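Local atomic coordinates of 4-oxalmesaconate hydratase (Pseudomonas putida, PDB entry 5CGZ), a protein that catalyses the zinc-dependent hydration of the enol form of oxalomesaconate to 4-carboxy-4-hydroxy-2-oxoadipate, the third step of gallate degradation. Residues A[4-9]-A[109-114]; A[32-37]-A[76-81]; A[100-105]-A[135-140]; A[104-109]-A[147-152]. All coordinates share one frame; numbering follows the deposited sequence.

Interaction 1. Residues A[4-9]-A[109-114]; sequences ALVVSA and FVLSHS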
loop_
_atom_site.group_PDB
_atom_site.type_symbol
_atom_site.label_atom_id
_atom_site.label_comp_id
_atom_site.label_asym_id
_atom_site.label_seq_id
_atom_site.Cartn_x
_atom_site.Cartn_y
_atom_site.Cartn_z
ATOM N N ALA A 4 -4.685 29.594 -13.378
ATOM C CA ALA A 4 -4.198 28.383 -12.716
ATOM C C ALA A 4 -2.820 28.654 -12.133
ATOM O O ALA A 4 -2.162 29.637 -12.491
ATOM C CB ALA A 4 -4.163 27.182 -13.690
ATOM N N LEU A 5 -2.388 27.773 -11.239
ATOM C CA LEU A 5 -1.229 28.027 -10.400
ATOM C C LEU A 5 -0.242 26.865 -10.425
ATOM O O LEU A 5 -0.635 25.691 -10.362
ATOM C CB LEU A 5 -1.685 28.290 -8.956
ATOM C CG LEU A 5 -0.581 28.486 -7.915
ATOM C CD1 LEU A 5 0.174 29.794 -8.189
ATOM C CD2 LEU A 5 -1.154 28.466 -6.496
ATOM N N VAL A 6 1.038 27.195 -10.505
ATOM C CA VAL A 6 2.087 26.193 -10.391
ATOM C C VAL A 6 2.971 26.562 -9.204
ATOM O O VAL A 6 3.458 27.689 -9.122
ATOM C CB VAL A 6 2.925 26.097 -11.685
ATOM C CG1 VAL A 6 4.065 25.083 -11.531
ATOM C CG2 VAL A 6 2.027 25.738 -12.852
ATOM N N VAL A 7 3.145 25.635 -8.265
ATOM C CA VAL A 7 4.049 25.868 -7.135
ATOM C C VAL A 7 5.317 25.021 -7.268
ATOM O O VAL A 7 5.292 23.798 -7.107
ATOM C CB VAL A 7 3.375 25.571 -5.799
ATOM C CG1 VAL A 7 4.322 25.904 -4.647
ATOM C CG2 VAL A 7 2.091 26.376 -5.680
ATOM N N SER A 8 6.415 25.707 -7.562
ATOM C CA SER A 8 7.697 25.101 -7.891
ATOM C C SER A 8 8.672 25.254 -6.715
ATOM O O SER A 8 8.897 26.374 -6.254
ATOM C CB SER A 8 8.238 25.774 -9.161
ATOM O OG SER A 8 9.436 25.197 -9.617
ATOM N N ALA A 9 9.236 24.159 -6.206
ATOM C CA ALA A 9 10.148 24.273 -5.056
ATOM C C ALA A 9 11.396 25.090 -5.408
ATOM O O ALA A 9 11.825 25.970 -4.658
ATOM C CB ALA A 9 10.562 22.901 -4.550
ATOM N N PHE A 109 -6.858 25.160 -11.146
ATOM C CA PHE A 109 -6.137 23.956 -10.747
ATOM C C PHE A 109 -4.731 24.336 -10.313
ATOM O O PHE A 109 -4.267 25.451 -10.587
ATOM C CB PHE A 109 -6.112 22.911 -11.883
ATOM C CG PHE A 109 -5.351 23.343 -13.122
ATOM C CD1 PHE A 109 -3.982 23.127 -13.225
ATOM C CD2 PHE A 109 -6.015 23.930 -14.192
ATOM C CE1 PHE A 109 -3.280 23.508 -14.368
ATOM C CE2 PHE A 109 -5.324 24.312 -15.340
ATOM C CZ PHE A 109 -3.954 24.105 -15.427
ATOM N N VAL A 110 -4.074 23.416 -9.612
ATOM C CA VAL A 110 -2.733 23.649 -9.088
ATOM C C VAL A 110 -1.794 22.503 -9.463
ATOM O O VAL A 110 -2.162 21.331 -9.364
ATOM C CB VAL A 110 -2.752 23.798 -7.558
ATOM C CG1 VAL A 110 -1.380 24.236 -7.047
ATOM C CG2 VAL A 110 -3.829 24.784 -7.142
ATOM N N LEU A 111 -0.582 22.839 -9.895
ATOM C CA LEU A 111 0.440 21.825 -10.151
ATOM C C LEU A 111 1.585 21.994 -9.158
ATOM O O LEU A 111 2.054 23.115 -8.934
ATOM C CB LEU A 111 0.975 21.935 -11.582
ATOM C CG LEU A 111 -0.035 22.016 -12.722
ATOM C CD1 LEU A 111 0.688 21.970 -14.054
ATOM C CD2 LEU A 111 -1.031 20.874 -12.612
ATOM N N SER A 112 2.031 20.899 -8.549
ATOM C CA SER A 112 3.219 20.963 -7.702
ATOM C C SER A 112 3.895 19.588 -7.658
ATOM O O SER A 112 3.613 18.735 -8.508
ATOM C CB SER A 112 2.865 21.468 -6.295
ATOM O OG SER A 112 4.034 21.878 -5.595
ATOM N N HIS A 113 4.772 19.375 -6.675
ATOM C CA HIS A 113 5.621 18.169 -6.624
ATOM C C HIS A 113 4.942 16.950 -5.994
ATOM O O HIS A 113 3.929 17.078 -5.316
ATOM C CB HIS A 113 6.908 18.457 -5.838
ATOM C CG HIS A 113 7.764 19.528 -6.437
ATOM N ND1 HIS A 113 8.843 19.251 -7.257
ATOM C CD2 HIS A 113 7.726 20.875 -6.322
ATOM C CE1 HIS A 113 9.419 20.378 -7.624
ATOM N NE2 HIS A 113 8.761 21.384 -7.068
ATOM N N SER A 114 5.529 15.772 -6.190
ATOM C CA SER A 114 5.048 14.564 -5.522
ATOM C C SER A 114 5.232 14.699 -4.015
ATOM O O SER A 114 6.118 15.426 -3.556
ATOM C CB SER A 114 5.793 13.320 -6.042
ATOM O OG SER A 114 7.185 13.397 -5.757
#
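Phe109 opens the contact by laying one ring face against Ala4, whose CB stands 3.5 Å from the ring centroid in a CH-pi contact. Leu239 of a neighbouring subunit also packs on Phe109. The carbonyl of Phe109 then accepts from Leu5 N, the first rung of a parallel ladder. Val110 brings CG1 alongside Leu5, 4.3 Å from its CD2, and its CA-H points at Leu5 O. That oxygen also takes the N-H of Leu111 at 2.9 Å from Leu111 N. Leu111 answers through its own O, 2.8 Å from Val7 N, while on the other face of the sheet from Leu5 and Val110 its side chain crosses Val6, CG2 of Val6 lying against CB of Leu111. At Ser112 the ladder passes from backbone to side chain: OG, anti to the backbone N (chi1 -164°), donates to Val7 O at 2.7 Å. His113 finishes the series with its ring, NE2 accepting a nearly straight bond from Ala9 N (2.9 Å, 170°), the donor tilted slightly from the ring plane. That bond helps to fix the ring's rotation, and the ring of the zinc ligand His123 stacks on it. Two neighbouring parallel strands of a Rossmann-like sheet thus run out at their C-terminal ends beside the zinc site, the usual place for an active site in this fold.

Interaction 2. Residues A[32-37]-A[76-81]; sequences MHVVCL and ASVEFF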
loop_
_atom_site.group_PDB
_atom_site.type_symbol
_atom_site.label_atom_id
_atom_site.label_comp_id
_atom_site.label_asym_id
_atom_site.label_seq_id
_atom_site.Cartn_x
_atom_site.Cartn_y
_atom_site.Cartn_z
ATOM N N MET A 32 -1.767 31.838 -16.503
ATOM C CA MET A 32 -0.956 30.896 -15.755
ATOM C C MET A 32 0.020 31.646 -14.865
ATOM O O MET A 32 0.778 32.483 -15.346
ATOM C CB MET A 32 -0.206 29.961 -16.706
ATOM C CG MET A 32 -1.126 29.082 -17.568
ATOM S SD MET A 32 -2.214 28.017 -16.583
ATOM C CE MET A 32 -1.000 27.145 -15.578
ATOM N N HIS A 33 -0.006 31.349 -13.568
ATOM C CA HIS A 33 0.932 31.961 -12.626
ATOM C C HIS A 33 1.822 30.920 -11.951
ATOM O O HIS A 33 1.340 29.885 -11.482
ATOM C CB HIS A 33 0.184 32.756 -11.552
ATOM C CG HIS A 33 1.094 33.523 -10.643
ATOM N ND1 HIS A 33 1.957 34.500 -11.104
ATOM C CD2 HIS A 33 1.298 33.446 -9.304
ATOM C CE1 HIS A 33 2.644 34.994 -10.088
ATOM N NE2 HIS A 33 2.263 34.372 -8.983
ATOM N N VAL A 34 3.112 31.216 -11.882
ATOM C CA VAL A 34 4.084 30.333 -11.254
ATOM C C VAL A 34 4.675 30.981 -10.003
ATOM O O VAL A 34 5.151 32.122 -10.049
ATOM C CB VAL A 34 5.223 29.977 -12.229
ATOM C CG1 VAL A 34 6.293 29.120 -11.548
ATOM C CG2 VAL A 34 4.666 29.258 -13.441
ATOM N N VAL A 35 4.626 30.262 -8.886
ATOM C CA VAL A 35 5.400 30.634 -7.708
ATOM C C VAL A 35 6.623 29.721 -7.594
ATOM O O VAL A 35 6.479 28.500 -7.492
ATOM C CB VAL A 35 4.589 30.527 -6.406
ATOM C CG1 VAL A 35 5.498 30.760 -5.202
ATOM C CG2 VAL A 35 3.426 31.505 -6.398
ATOM N N CYS A 36 7.816 30.315 -7.623
ATOM C CA CYS A 36 9.056 29.604 -7.315
ATOM C C CYS A 36 9.459 29.897 -5.881
ATOM O O CYS A 36 9.841 31.022 -5.562
ATOM C CB CYS A 36 10.181 30.018 -8.256
ATOM S SG CYS A 36 9.868 29.694 -9.991
ATOM N N LEU A 37 9.383 28.894 -5.014
ATOM C CA LEU A 37 9.623 29.128 -3.596
ATOM C C LEU A 37 11.087 29.486 -3.341
ATOM O O LEU A 37 11.395 30.289 -2.456
ATOM C CB LEU A 37 9.211 27.907 -2.767
ATOM C CG LEU A 37 7.712 27.568 -2.796
ATOM C CD1 LEU A 37 7.438 26.223 -2.128
ATOM C CD2 LEU A 37 6.886 28.668 -2.142
ATOM N N ALA A 76 3.501 32.433 -19.044
ATOM C CA ALA A 76 3.093 32.511 -17.643
ATOM C C ALA A 76 3.702 33.718 -16.967
ATOM O O ALA A 76 4.739 34.216 -17.400
ATOM C CB ALA A 76 3.507 31.256 -16.893
ATOM N N SER A 77 3.071 34.182 -15.894
ATOM C CA SER A 77 3.739 35.115 -15.000
ATOM C C SER A 77 4.440 34.297 -13.921
ATOM O O SER A 77 4.070 33.144 -13.678
ATOM C CB SER A 77 2.747 36.106 -14.390
ATOM O OG SER A 77 1.730 35.439 -13.664
ATOM N N VAL A 78 5.458 34.872 -13.289
ATOM C CA VAL A 78 6.218 34.152 -12.269
ATOM C C VAL A 78 6.646 35.084 -11.137
ATOM O O VAL A 78 7.002 36.240 -11.372
ATOM C CB VAL A 78 7.463 33.469 -12.879
ATOM C CG1 VAL A 78 8.348 34.495 -13.565
ATOM C CG2 VAL A 78 8.241 32.697 -11.805
ATOM N N GLU A 79 6.578 34.592 -9.904
ATOM C CA GLU A 79 7.102 35.348 -8.772
ATOM C C GLU A 79 8.010 34.452 -7.946
ATOM O O GLU A 79 7.929 33.221 -8.031
ATOM C CB GLU A 79 5.972 35.927 -7.915
ATOM C CG GLU A 79 5.219 34.915 -7.084
ATOM C CD GLU A 79 4.063 35.540 -6.320
ATOM O OE1 GLU A 79 2.895 35.366 -6.741
ATOM O OE2 GLU A 79 4.317 36.202 -5.294
ATOM N N PHE A 80 8.873 35.077 -7.147
ATOM C CA PHE A 80 9.916 34.365 -6.420
ATOM C C PHE A 80 9.851 34.643 -4.919
ATOM O O PHE A 80 10.097 35.766 -4.496
ATOM C CB PHE A 80 11.286 34.762 -6.985
ATOM C CG PHE A 80 11.398 34.557 -8.468
ATOM C CD1 PHE A 80 11.747 33.316 -8.985
ATOM C CD2 PHE A 80 11.132 35.595 -9.348
ATOM C CE1 PHE A 80 11.841 33.117 -10.351
ATOM C CE2 PHE A 80 11.226 35.402 -10.717
ATOM C CZ PHE A 80 11.581 34.160 -11.219
ATOM N N PHE A 81 9.513 33.637 -4.112
ATOM C CA PHE A 81 9.442 33.847 -2.669
ATOM C C PHE A 81 10.833 33.946 -2.053
ATOM O O PHE A 81 10.989 34.509 -0.973
ATOM C CB PHE A 81 8.669 32.725 -1.963
ATOM C CG PHE A 81 7.176 32.877 -2.010
ATOM C CD1 PHE A 81 6.571 33.706 -2.943
ATOM C CD2 PHE A 81 6.374 32.184 -1.111
ATOM C CE1 PHE A 81 5.189 33.835 -2.984
ATOM C CE2 PHE A 81 4.999 32.309 -1.146
ATOM C CZ PHE A 81 4.402 33.133 -2.088
HETATM O O HOH W 1 -0.704 35.420 -14.778
#
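The ring of His33 is held at its edge by two polar partners, Ser77 OG at ND1 and Glu79 OE1 at NE2. Either member of the ND1–OG pair, 2.7 Å apart, could be the donor. NE2 donates to the anti lone pair of OE1 across a short 2.5 Å, close to the ring plane, although ring and carboxylate are turned 64° from each other. Bonds at both nitrogens fix the rotation of the imidazole, and OE1 has a second partner in a salt bridge with Arg104, a charge pairing that would favour an ionised carboxylate. Phe81 receives Val35 CG1 over one face, offset toward the rim and 3.9 Å from the ring centroid, while Leu37 CD2 approaches CD2 of that ring obliquely; Arg97 makes a cation-pi contact with the same ring. The Phe80 ring meets Cys36 at an oblique angle, with CD1 3.7 Å from Cys36 CB and the sulfur nearby in a sulfur-aromatic contact. On the face that carries Cys36 and Phe80, Val34 and Val78 also cross, CG1 of the former 4.1 Å from CG2 of the latter. Between the two sets of side chains runs a parallel ladder of backbone bonds, from Ser77 N on Met32 O to Phe81 N on Cys36 O. With helix 56-74 between the strands in the chain and packed on Val78 and Phe80, the pair forms a beta-alpha-beta unit at the edge of the Rossmann-like sheet.

Interaction 3. Residues A[100-105]-A[135-140]; sequences DVYRRV and IIAQAE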
loop_
_atom_site.group_PDB
_atom_site.type_symbol
_atom_site.label_atom_id
_atom_site.label_comp_id
_atom_site.label_asym_id
_atom_site.label_seq_id
_atom_site.Cartn_x
_atom_site.Cartn_y
_atom_site.Cartn_z
ATOM N N ASP A 100 -2.305 33.975 0.154
ATOM C CA ASP A 100 -2.646 35.240 -0.497
ATOM C C ASP A 100 -2.513 35.137 -2.020
ATOM O O ASP A 100 -3.298 35.734 -2.753
ATOM C CB ASP A 100 -1.772 36.379 0.037
ATOM C CG ASP A 100 -2.055 36.698 1.508
ATOM O OD1 ASP A 100 -3.124 36.296 2.029
ATOM O OD2 ASP A 100 -1.204 37.357 2.142
ATOM N N VAL A 101 -1.524 34.386 -2.502
ATOM C CA VAL A 101 -1.425 34.149 -3.941
ATOM C C VAL A 101 -2.688 33.445 -4.431
ATOM O O VAL A 101 -3.254 33.822 -5.461
ATOM C CB VAL A 101 -0.176 33.323 -4.304
ATOM C CG1 VAL A 101 -0.180 32.955 -5.791
ATOM C CG2 VAL A 101 1.087 34.113 -3.947
ATOM N N TYR A 102 -3.139 32.432 -3.688
ATOM C CA TYR A 102 -4.373 31.723 -4.030
ATOM C C TYR A 102 -5.561 32.673 -4.097
ATOM O O TYR A 102 -6.362 32.616 -5.032
ATOM C CB TYR A 102 -4.682 30.627 -3.006
ATOM C CG TYR A 102 -4.094 29.253 -3.289
ATOM C CD1 TYR A 102 -4.781 28.325 -4.069
ATOM C CD2 TYR A 102 -2.879 28.862 -2.724
ATOM C CE1 TYR A 102 -4.258 27.047 -4.307
ATOM C CE2 TYR A 102 -2.347 27.582 -2.951
ATOM C CZ TYR A 102 -3.044 26.685 -3.745
ATOM O OH TYR A 102 -2.527 25.429 -3.973
ATOM N N ARG A 103 -5.690 33.526 -3.084
ATOM C CA ARG A 103 -6.816 34.457 -3.016
ATOM C C ARG A 103 -6.799 35.423 -4.212
ATOM O O ARG A 103 -7.843 35.775 -4.752
ATOM C CB ARG A 103 -6.794 35.227 -1.688
ATOM C CG ARG A 103 -7.211 34.410 -0.453
ATOM C CD ARG A 103 -8.712 34.271 -0.393
ATOM N NE ARG A 103 -9.207 33.438 0.701
ATOM C CZ ARG A 103 -9.495 33.879 1.926
ATOM N NH1 ARG A 103 -9.309 35.158 2.244
ATOM N NH2 ARG A 103 -9.966 33.031 2.841
ATOM N N ARG A 104 -5.607 35.826 -4.637
ATOM C CA ARG A 104 -5.465 36.752 -5.759
ATOM C C ARG A 104 -5.664 36.070 -7.117
ATOM O O ARG A 104 -6.357 36.581 -7.990
ATOM C CB ARG A 104 -4.086 37.416 -5.709
ATOM C CG ARG A 104 -3.834 38.417 -6.815
ATOM C CD ARG A 104 -2.430 39.006 -6.721
ATOM N NE ARG A 104 -1.402 38.105 -7.243
ATOM C CZ ARG A 104 -0.436 37.559 -6.504
ATOM N NH1 ARG A 104 -0.361 37.816 -5.200
ATOM N NH2 ARG A 104 0.459 36.756 -7.070
ATOM N N VAL A 105 -5.056 34.906 -7.291
ATOM C CA VAL A 105 -5.095 34.220 -8.574
ATOM C C VAL A 105 -6.409 33.457 -8.792
ATOM O O VAL A 105 -6.888 33.344 -9.922
ATOM C CB VAL A 105 -3.900 33.245 -8.702
ATOM C CG1 VAL A 105 -4.058 32.350 -9.937
ATOM C CG2 VAL A 105 -2.587 34.026 -8.743
ATOM N N ILE A 135 -6.082 25.241 1.372
ATOM C CA ILE A 135 -7.127 25.061 2.371
ATOM C C ILE A 135 -7.314 26.332 3.220
ATOM O O ILE A 135 -8.447 26.721 3.511
ATOM C CB ILE A 135 -6.824 23.851 3.279
ATOM C CG1 ILE A 135 -6.870 22.548 2.458
ATOM C CG2 ILE A 135 -7.803 23.799 4.453
ATOM C CD1 ILE A 135 -6.254 21.345 3.152
ATOM N N ILE A 136 -6.217 26.977 3.616
ATOM C CA ILE A 136 -6.316 28.249 4.340
ATOM C C ILE A 136 -7.143 29.244 3.523
ATOM O O ILE A 136 -8.021 29.927 4.059
ATOM C CB ILE A 136 -4.933 28.874 4.638
ATOM C CG1 ILE A 136 -4.061 27.913 5.460
ATOM C CG2 ILE A 136 -5.092 30.241 5.352
ATOM C CD1 ILE A 136 -4.718 27.421 6.729
ATOM N N ALA A 137 -6.877 29.290 2.218
ATOM C CA ALA A 137 -7.562 30.223 1.319
ATOM C C ALA A 137 -9.051 29.892 1.145
ATOM O O ALA A 137 -9.838 30.732 0.686
ATOM C CB ALA A 137 -6.864 30.250 -0.033
ATOM N N GLN A 138 -9.437 28.672 1.514
ATOM C CA GLN A 138 -10.847 28.287 1.526
ATOM C C GLN A 138 -11.609 28.816 2.751
ATOM O O GLN A 138 -12.838 28.850 2.754
ATOM C CB GLN A 138 -10.983 26.761 1.497
ATOM C CG GLN A 138 -10.521 26.071 0.217
ATOM C CD GLN A 138 -10.599 24.552 0.352
ATOM O OE1 GLN A 138 -10.434 24.018 1.453
ATOM N NE2 GLN A 138 -10.855 23.853 -0.762
ATOM N N ALA A 139 -10.883 29.193 3.800
ATOM C CA ALA A 139 -11.515 29.464 5.096
ATOM C C ALA A 139 -12.122 30.864 5.168
ATOM O O ALA A 139 -11.430 31.862 4.979
ATOM C CB ALA A 139 -10.509 29.278 6.222
ATOM N N GLU A 140 -13.419 30.931 5.452
ATOM C CA GLU A 140 -14.102 32.216 5.513
ATOM C C GLU A 140 -13.621 33.013 6.731
ATOM O O GLU A 140 -13.864 34.211 6.838
ATOM C CB GLU A 140 -15.624 32.006 5.523
ATOM C CG GLU A 140 -16.137 31.563 4.145
ATOM C CD GLU A 140 -17.634 31.292 4.087
ATOM O OE1 GLU A 140 -18.029 30.284 3.454
ATOM O OE2 GLU A 140 -18.419 32.086 4.653
#
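Hydrogen bonding from Arg103 to the carbonyl of Ala137 dominates this meeting of two helices. NE lies 2.8 Å from Ala137 O with an angle of 162° at its hydrogen, and NH2 reaches the same Ala137 O at 3.2 Å along a more bent path. The grip is side-on, two nitrogens of one guanidinium edge converging on a single oxygen that lies in the guanidinium plane. Seen from the carbonyl, the two donors differ: NE is tilted only a little from its plane, whereas NH2 stands well above it. The backbone N of Val149, in the loop that follows, also lies within bonding distance of this oxygen. A bend at chi2 (-78°) swings CD of Arg103 toward the neighbouring helix. Ala139 O lies near the same edge, 2.8 Å from Arg103 NH2. Charge pairing belongs to the other terminal nitrogen, for Arg103 NH1 makes a salt bridge with Glu146 and a hydrogen bond to the carbonyl of Tyr142, which ties the loop beyond helix 122-138 to the same side chain.

Apolar contact is confined to a small patch beside the polar one. Ala137 CB rests 3.7 Å from Tyr102 CB and meets the tyrosine ring obliquely, with the arm of Arg103 next to it. The methyl's small size lets the helices come close here, Arg103 CA and Ala137 CA being 6.1 Å apart.

A positively charged guanidinium at the Ala137 carbonyl, near the C-terminal end of the helix, would probably suit the negative end of the helix dipole. The arrangement is an arginine of one helix holding a carbonyl in the last turn of its neighbour, joining helices 92-105 and 122-138 of this Rossmann-like domain.

Interaction 4. Residues A[104-109]-A[147-152]; sequences RVQPEF and KIVGAP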
loop_
_atom_site.group_PDB
_atom_site.type_symbol
_atom_site.label_atom_id
_atom_site.label_comp_id
_atom_site.label_asym_id
_atom_site.label_seq_id
_atom_site.Cartn_x
_atom_site.Cartn_y
_atom_site.Cartn_z
ATOM N N ARG A 104 -5.607 35.826 -4.637
ATOM C CA ARG A 104 -5.465 36.752 -5.759
ATOM C C ARG A 104 -5.664 36.070 -7.117
ATOM O O ARG A 104 -6.357 36.581 -7.990
ATOM C CB ARG A 104 -4.086 37.416 -5.709
ATOM C CG ARG A 104 -3.834 38.417 -6.815
ATOM C CD ARG A 104 -2.430 39.006 -6.721
ATOM N NE ARG A 104 -1.402 38.105 -7.243
ATOM C CZ ARG A 104 -0.436 37.559 -6.504
ATOM N NH1 ARG A 104 -0.361 37.816 -5.200
ATOM N NH2 ARG A 104 0.459 36.756 -7.070
ATOM N N VAL A 105 -5.056 34.906 -7.291
ATOM C CA VAL A 105 -5.095 34.220 -8.574
ATOM C C VAL A 105 -6.409 33.457 -8.792
ATOM O O VAL A 105 -6.888 33.344 -9.922
ATOM C CB VAL A 105 -3.900 33.245 -8.702
ATOM C CG1 VAL A 105 -4.058 32.350 -9.937
ATOM C CG2 VAL A 105 -2.587 34.026 -8.743
ATOM N N GLN A 106 -6.990 32.947 -7.709
ATOM C CA GLN A 106 -8.191 32.110 -7.795
ATOM C C GLN A 106 -8.034 30.992 -8.838
ATOM O O GLN A 106 -8.847 30.862 -9.754
ATOM C CB GLN A 106 -9.411 32.978 -8.126
ATOM C CG GLN A 106 -9.766 34.001 -7.036
ATOM C CD GLN A 106 -10.514 33.372 -5.870
ATOM O OE1 GLN A 106 -11.160 32.336 -6.021
ATOM N NE2 GLN A 106 -10.422 33.994 -4.698
ATOM N N PRO A 107 -6.983 30.174 -8.705
ATOM C CA PRO A 107 -6.672 29.202 -9.766
ATOM C C PRO A 107 -7.739 28.116 -9.940
ATOM O O PRO A 107 -8.393 27.723 -8.968
ATOM C CB PRO A 107 -5.348 28.591 -9.300
ATOM C CG PRO A 107 -5.390 28.720 -7.789
ATOM C CD PRO A 107 -6.096 30.036 -7.531
ATOM N N GLU A 108 -7.907 27.641 -11.175
ATOM C CA GLU A 108 -8.819 26.537 -11.463
ATOM C C GLU A 108 -8.186 25.196 -11.141
ATOM O O GLU A 108 -8.889 24.207 -10.927
ATOM C CB GLU A 108 -9.247 26.539 -12.928
ATOM C CG GLU A 108 -10.271 27.607 -13.280
ATOM C CD GLU A 108 -10.734 27.486 -14.724
ATOM O OE1 GLU A 108 -10.560 26.398 -15.341
ATOM O OE2 GLU A 108 -11.268 28.483 -15.247
ATOM N N PHE A 109 -6.858 25.160 -11.146
ATOM C CA PHE A 109 -6.137 23.956 -10.747
ATOM C C PHE A 109 -4.731 24.336 -10.313
ATOM O O PHE A 109 -4.267 25.451 -10.587
ATOM C CB PHE A 109 -6.112 22.911 -11.883
ATOM C CG PHE A 109 -5.351 23.343 -13.122
ATOM C CD1 PHE A 109 -3.982 23.127 -13.225
ATOM C CD2 PHE A 109 -6.015 23.930 -14.192
ATOM C CE1 PHE A 109 -3.280 23.508 -14.368
ATOM C CE2 PHE A 109 -5.324 24.312 -15.340
ATOM C CZ PHE A 109 -3.954 24.105 -15.427
ATOM N N LYS A 147 -12.904 37.235 -1.005
ATOM C CA LYS A 147 -13.468 36.118 -1.757
ATOM C C LYS A 147 -12.649 34.844 -1.511
ATOM O O LYS A 147 -11.439 34.828 -1.744
ATOM C CB LYS A 147 -13.503 36.438 -3.252
ATOM C CG LYS A 147 -14.179 35.357 -4.069
ATOM C CD LYS A 147 -14.003 35.573 -5.564
ATOM C CE LYS A 147 -14.725 34.474 -6.340
ATOM N NZ LYS A 147 -14.198 34.328 -7.728
ATOM N N ILE A 148 -13.300 33.786 -1.033
ATOM C CA ILE A 148 -12.587 32.553 -0.719
ATOM C C ILE A 148 -12.283 31.755 -1.982
ATOM O O ILE A 148 -12.873 31.978 -3.041
ATOM C CB ILE A 148 -13.377 31.652 0.259
ATOM C CG1 ILE A 148 -14.631 31.088 -0.416
ATOM C CG2 ILE A 148 -13.735 32.417 1.529
ATOM C CD1 ILE A 148 -15.445 30.179 0.476
ATOM N N VAL A 149 -11.348 30.826 -1.854
ATOM C CA VAL A 149 -11.029 29.876 -2.909
ATOM C C VAL A 149 -12.026 28.710 -2.867
ATOM O O VAL A 149 -12.540 28.366 -1.794
ATOM C CB VAL A 149 -9.577 29.378 -2.748
ATOM C CG1 VAL A 149 -9.384 28.006 -3.356
ATOM C CG2 VAL A 149 -8.607 30.402 -3.337
ATOM N N GLY A 150 -12.317 28.121 -4.026
ATOM C CA GLY A 150 -13.191 26.953 -4.091
ATOM C C GLY A 150 -12.409 25.664 -3.853
ATOM O O GLY A 150 -11.701 25.541 -2.852
ATOM N N ALA A 151 -12.517 24.712 -4.778
ATOM C CA ALA A 151 -11.803 23.441 -4.652
ATOM C C ALA A 151 -11.075 23.089 -5.941
ATOM O O ALA A 151 -11.406 22.102 -6.587
ATOM C CB ALA A 151 -12.773 22.314 -4.265
ATOM N N PRO A 152 -10.084 23.906 -6.330
ATOM C CA PRO A 152 -9.349 23.585 -7.559
ATOM C C PRO A 152 -8.616 22.259 -7.411
ATOM O O PRO A 152 -8.003 22.025 -6.372
ATOM C CB PRO A 152 -8.357 24.752 -7.705
ATOM C CG PRO A 152 -8.192 25.283 -6.290
ATOM C CD PRO A 152 -9.542 25.093 -5.639
HETATM O O HOH W 2 -11.575 29.579 -6.551
#
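The chain from Gln106 to Phe109 runs almost parallel to 147-152, their end-to-end directions only 6° apart, and the two come closest at Phe109 and Pro152, whose CA atoms are 4.5 Å apart. Pro152 does much of the touching: its CB lies 3.2 Å from Pro107 O and 3.3 Å from Glu108 O, so a ring carbon packs against two carbonyl oxygens. At the opposite end the amide of Gln106 reaches across to the start of the loop. Its NE2 makes a weak bond to Lys147 O, 3.2 Å away and bent to 127°, but a firmer partner of NE2 is the carbonyl of Arg103 in the preceding helix. OE1 is bridged by a water to Gly150: the water donates to Gln106 OE1 at 2.8 Å and accepts from Gly150 N at 3.0 Å. The bend of Gln106 at chi2 (-79°) directs its CD toward the loop, where Lys147 crosses it obliquely with its aliphatic CD 4.0 Å from NE2. Gln106 itself, with positive phi, is the residue at which helix 92-105 gives way to the turn leading into strand 110-112. The facing segment leads from helix 122-138 to strand 154-157, so the contact ties two helix-to-strand connections together, with Val149 packed on Tyr102 and Ala137 of the two helices.

Interactions 1 and 2 share one sheet: strands 3-8 and 31-36 are neighbours, with Val6 O 2.8 Å from Val35 N and Ser8 N 2.8 Å from Val35 O, and 32-37 with 76-81 is nested inside the loop closed by interaction 1. Helix 92-105 links these to the rest. Arg104 NH2 lies 2.8 Å from Glu79 OE1 of interaction 2, and Tyr102 of interaction 3 packs on Leu5 and Val110 of interaction 1. Interactions 3 and 4 adjoin, centres about 7 Å apart, with Ala137 O 3.0 Å from Val149 N. Interaction 1 reaches the zinc site, His113 being about 4 Å from the metal (nearest atoms); interactions 3 and 4 lie away from it.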